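Local structure of aspartate aminotransferase (4H51) at residues B[182-187]-B[191-196]; B[84-89]-B[296-301]. The protein probably transfers the amino group of L-aspartate to 2-oxoglutarate, using pyridoxal 5'-phosphate as cofactor and acting as a homodimer. All coordinates share one frame; numbering follows the deposited sequence.

Contact 1: residues B[182-187]-B[191-196]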
# COMPACT_ATOMS: atom_id res chain seq x y z
N LYS B 182 -15.68 -4.16 -32.90
CA LYS B 182 -15.00 -3.33 -33.87
C LYS B 182 -13.72 -2.74 -33.26
O LYS B 182 -12.68 -2.79 -33.88
CB LYS B 182 -15.93 -2.22 -34.33
CG LYS B 182 -15.38 -1.28 -35.39
CD LYS B 182 -16.54 -0.56 -36.09
CE LYS B 182 -16.20 0.86 -36.49
NZ LYS B 182 -15.09 0.86 -37.48
N ASP B 183 -13.81 -2.18 -32.07
CA ASP B 183 -12.63 -1.57 -31.46
C ASP B 183 -11.53 -2.60 -31.06
O ASP B 183 -10.31 -2.31 -31.16
CB ASP B 183 -13.06 -0.71 -30.26
CG ASP B 183 -13.77 0.58 -30.67
OD1 ASP B 183 -13.84 0.92 -31.90
OD2 ASP B 183 -14.35 1.23 -29.76
N ILE B 184 -11.94 -3.77 -30.58
CA ILE B 184 -11.01 -4.87 -30.27
C ILE B 184 -10.25 -5.23 -31.53
O ILE B 184 -9.07 -5.43 -31.51
CB ILE B 184 -11.76 -6.11 -29.68
CG1 ILE B 184 -12.35 -5.78 -28.31
CG2 ILE B 184 -10.84 -7.35 -29.52
CD1 ILE B 184 -13.43 -6.77 -27.86
N LEU B 185 -10.97 -5.32 -32.64
CA LEU B 185 -10.37 -5.73 -33.91
C LEU B 185 -9.49 -4.60 -34.51
O LEU B 185 -8.47 -4.87 -35.16
CB LEU B 185 -11.48 -6.20 -34.88
CG LEU B 185 -12.04 -7.63 -34.68
CD1 LEU B 185 -13.24 -7.89 -35.59
CD2 LEU B 185 -10.92 -8.61 -34.94
N ALA B 186 -9.91 -3.35 -34.33
CA ALA B 186 -9.22 -2.19 -34.92
C ALA B 186 -7.91 -1.89 -34.19
O ALA B 186 -6.97 -1.33 -34.75
CB ALA B 186 -10.13 -0.96 -34.93
N ALA B 187 -7.81 -2.29 -32.94
CA ALA B 187 -6.58 -2.16 -32.19
C ALA B 187 -5.49 -2.97 -32.83
O ALA B 187 -5.72 -4.04 -33.37
CB ALA B 187 -6.81 -2.62 -30.77
N SER B 191 -2.27 -5.42 -28.11
CA SER B 191 -2.64 -4.33 -27.22
C SER B 191 -3.10 -4.88 -25.85
O SER B 191 -3.28 -6.10 -25.68
CB SER B 191 -3.76 -3.50 -27.81
OG SER B 191 -3.37 -2.91 -29.04
N VAL B 192 -3.21 -4.01 -24.86
CA VAL B 192 -3.69 -4.38 -23.54
C VAL B 192 -5.13 -3.93 -23.35
O VAL B 192 -5.45 -2.78 -23.66
CB VAL B 192 -2.84 -3.75 -22.45
CG1 VAL B 192 -3.32 -4.27 -21.08
CG2 VAL B 192 -1.37 -4.10 -22.64
N PHE B 193 -6.01 -4.82 -22.88
CA PHE B 193 -7.40 -4.48 -22.60
C PHE B 193 -7.71 -4.72 -21.15
O PHE B 193 -7.59 -5.87 -20.67
CB PHE B 193 -8.36 -5.30 -23.44
CG PHE B 193 -8.48 -4.80 -24.84
CD1 PHE B 193 -7.45 -5.01 -25.75
CD2 PHE B 193 -9.56 -4.04 -25.23
CE1 PHE B 193 -7.54 -4.52 -27.04
CE2 PHE B 193 -9.64 -3.56 -26.50
CZ PHE B 193 -8.61 -3.77 -27.41
N ILE B 194 -8.14 -3.66 -20.46
CA ILE B 194 -8.70 -3.78 -19.10
C ILE B 194 -10.20 -4.03 -19.21
O ILE B 194 -10.95 -3.17 -19.65
CB ILE B 194 -8.36 -2.56 -18.25
CG1 ILE B 194 -6.83 -2.43 -18.13
CG2 ILE B 194 -9.04 -2.64 -16.87
CD1 ILE B 194 -6.38 -1.30 -17.22
N LEU B 195 -10.60 -5.23 -18.78
CA LEU B 195 -11.98 -5.71 -18.74
C LEU B 195 -12.51 -5.88 -17.33
O LEU B 195 -11.85 -6.41 -16.48
CB LEU B 195 -12.03 -7.05 -19.44
CG LEU B 195 -11.46 -7.07 -20.88
CD1 LEU B 195 -11.55 -8.49 -21.36
CD2 LEU B 195 -12.23 -6.09 -21.82
N HIS B 196 -13.75 -5.43 -17.09
CA HIS B 196 -14.40 -5.67 -15.82
C HIS B 196 -14.93 -7.06 -15.84
O HIS B 196 -15.77 -7.40 -16.71
CB HIS B 196 -15.57 -4.70 -15.62
CG HIS B 196 -15.18 -3.23 -15.62
ND1 HIS B 196 -15.42 -2.42 -14.56
CD2 HIS B 196 -14.55 -2.46 -16.56
CE1 HIS B 196 -15.00 -1.17 -14.86
NE2 HIS B 196 -14.45 -1.19 -16.07

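Contact 2: residues B[84-89]-B[296-301]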
# COMPACT_ATOMS: atom_id res chain seq x y z
N LEU B 84 5.35 -9.58 6.79
CA LEU B 84 5.02 -10.59 5.81
C LEU B 84 6.17 -10.61 4.77
O LEU B 84 6.86 -9.63 4.63
CB LEU B 84 3.73 -10.25 5.11
CG LEU B 84 2.39 -10.33 5.91
CD1 LEU B 84 1.22 -9.97 5.03
CD2 LEU B 84 2.17 -11.70 6.52
N PRO B 85 6.34 -11.71 4.01
CA PRO B 85 7.15 -11.69 2.81
C PRO B 85 6.73 -10.56 1.87
O PRO B 85 5.60 -10.05 1.92
CB PRO B 85 6.85 -13.05 2.16
CG PRO B 85 6.54 -13.95 3.33
CD PRO B 85 5.71 -13.03 4.20
N ILE B 86 7.63 -10.15 0.99
CA ILE B 86 7.32 -9.08 0.06
C ILE B 86 6.03 -9.39 -0.76
O ILE B 86 5.16 -8.52 -0.98
CB ILE B 86 8.55 -8.82 -0.87
CG1 ILE B 86 9.72 -8.16 -0.09
CG2 ILE B 86 8.19 -7.95 -2.08
CD1 ILE B 86 11.10 -8.39 -0.72
N SER B 87 5.89 -10.64 -1.17
CA SER B 87 4.72 -11.05 -1.93
C SER B 87 3.45 -11.09 -1.07
O SER B 87 2.36 -11.14 -1.59
CB SER B 87 4.92 -12.44 -2.49
OG SER B 87 6.01 -12.52 -3.36
N GLY B 88 3.60 -11.08 0.25
CA GLY B 88 2.44 -11.15 1.14
C GLY B 88 2.21 -12.52 1.75
O GLY B 88 3.11 -13.38 1.77
N TYR B 89 1.01 -12.70 2.29
CA TYR B 89 0.69 -13.85 3.13
C TYR B 89 0.22 -14.98 2.21
O TYR B 89 -0.90 -14.93 1.68
CB TYR B 89 -0.37 -13.49 4.17
CG TYR B 89 -0.69 -14.59 5.19
CD1 TYR B 89 0.33 -15.25 5.88
CD2 TYR B 89 -2.00 -14.99 5.42
CE1 TYR B 89 0.05 -16.26 6.79
CE2 TYR B 89 -2.29 -15.99 6.33
CZ TYR B 89 -1.27 -16.62 7.00
OH TYR B 89 -1.56 -17.62 7.91
N SER B 296 10.04 -7.00 -7.01
CA SER B 296 10.90 -5.85 -7.15
C SER B 296 10.04 -4.59 -7.14
O SER B 296 10.44 -3.61 -6.51
CB SER B 296 11.85 -5.88 -8.37
OG SER B 296 11.10 -5.84 -9.59
N LEU B 297 8.86 -4.63 -7.77
CA LEU B 297 8.00 -3.44 -7.86
C LEU B 297 7.41 -3.14 -6.50
O LEU B 297 7.33 -1.96 -6.06
CB LEU B 297 6.90 -3.63 -8.93
CG LEU B 297 7.38 -3.68 -10.40
CD1 LEU B 297 6.33 -4.28 -11.30
CD2 LEU B 297 7.83 -2.32 -10.91
N ILE B 298 7.02 -4.19 -5.80
CA ILE B 298 6.47 -4.03 -4.45
C ILE B 298 7.51 -3.44 -3.50
O ILE B 298 7.26 -2.45 -2.79
CB ILE B 298 6.00 -5.39 -3.90
CG1 ILE B 298 4.79 -5.92 -4.70
CG2 ILE B 298 5.69 -5.28 -2.40
CD1 ILE B 298 4.52 -7.39 -4.48
N ARG B 299 8.69 -4.06 -3.46
CA ARG B 299 9.74 -3.65 -2.53
C ARG B 299 10.13 -2.18 -2.69
O ARG B 299 10.41 -1.49 -1.71
CB ARG B 299 10.99 -4.49 -2.77
CG ARG B 299 12.20 -4.21 -1.90
CD ARG B 299 11.93 -4.20 -0.40
NE ARG B 299 13.16 -4.50 0.33
CZ ARG B 299 13.43 -4.15 1.60
NH1 ARG B 299 12.59 -3.42 2.33
NH2 ARG B 299 14.57 -4.53 2.15
N GLU B 300 10.11 -1.70 -3.92
CA GLU B 300 10.55 -0.32 -4.17
C GLU B 300 9.45 0.71 -3.87
O GLU B 300 9.68 1.93 -3.93
CB GLU B 300 11.19 -0.20 -5.55
CG GLU B 300 10.24 -0.12 -6.68
CD GLU B 300 10.82 -0.49 -8.05
OE1 GLU B 300 10.05 -0.40 -8.97
OE2 GLU B 300 12.01 -0.88 -8.21
N GLU B 301 8.26 0.21 -3.54
CA GLU B 301 7.09 1.05 -3.24
C GLU B 301 6.72 1.02 -1.75
O GLU B 301 6.58 2.05 -1.15
CB GLU B 301 5.89 0.61 -4.04
CG GLU B 301 5.99 0.96 -5.54
CD GLU B 301 4.90 0.31 -6.42
OE1 GLU B 301 4.10 -0.52 -5.92
OE2 GLU B 301 4.86 0.59 -7.67

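Contact 1: residues B[182-187]-B[191-196]
F193 reaches from strand 192-196 to the end of helix 177-186 and meets I184 and A187 with the far end of its ring. CZ, the leading atom, lies 3.9 Å from I184 CA and 4.0 Å from A187 CB. The methyl group of A187 arrives at the ring edge, near the ring plane, whereas the I184 backbone comes in at a slant. Beside it, I184 CG1, set next to the backbone N (chi1 -67°), touches F193 CE2 at 3.9 Å from out of the ring plane, the two side chains running at a slant to each other. A187, the first residue to leave the helical conformation, turns its methyl towards the strand, where S191 OG also meets it at 3.9 Å; that hydroxyl is hydrogen-bonded to P188 O within the connecting turn. No hydrogen bond links the two segments. Y141 stacks on the F193 ring, H224 meets it with its plane inclined by about 45°, and M219 of helix 209-221 touches both F193 and I184. The arrangement is a short loop from helix 177-186 to strand 192-196, which lies between parallel neighbours in the large mixed sheet of the class I aminotransferase fold.

Contact 2: residues B[84-89]-B[296-301]
I86 and I298 share one side-chain shape, with CG2 anti to the backbone N and CG1 beside it (chi1 -71° and -67°), and the closest side-chain approach of the two is between their CG2 methyls, at 3.7 Å. I86 CG2 also lies 3.8 Å from I298 CB, and the two side chains lie antiparallel, each passing the other. I86 stands in a type I beta turn from P85 to G88, closed by a hydrogen bond of 2.8 Å from G88 N to P85 O, and this turn packs against the last part of helix 287-299. G88 has a positive phi (102°), a conformation glycine adopts readily. Immediately afterwards Y89 takes the N-cap position of helix 90-101, so the turn leads straight into that helix.

The long branch of I86 extends alongside R299, its CD1 coming within 4.3 Å of R299 CD. Beyond this aliphatic part, the guanidinium group is held from both subunits: NE forms a salt bridge with D30 of the second subunit, and NH1 donates to T303 OG1 of the same chain. D30 of the second subunit also packs on I86, while R299 O accepts a hydrogen bond from ND2 of N149 of the second subunit. The same corner thus belongs both to the fold of one chain and to the dimer interface of this homodimeric aminotransferase. Within the same chain, V113 of strand 110-116 touches S87 and I298, and S87 OG is hydrogen-bonded to D295 OD1, one helical turn before R299. Across the contact itself only apolar groups and backbone meet: the carbonyl oxygen of I86 rests against two branches of I298, 3.6 Å from CG2 and 3.7 Å from CD1.

Both contacts are buried and apolar, with no hydrogen bond between their segments, yet they occupy different parts of the fold. Contact 1 is local, joining a helix to the strand that follows it, and it centres on an aromatic ring among neighbours from the same chain; the second subunit does not touch it. Contact 2 closes a span of 206 residues that includes contact 1, and it brings together branched aliphatic side chains from a turn and a helix end. Its polar surroundings reach the other subunit through an arginine. The two contacts share no helix or strand, their centres lie 30 Å apart, and their nearest atoms are about 14 Å apart.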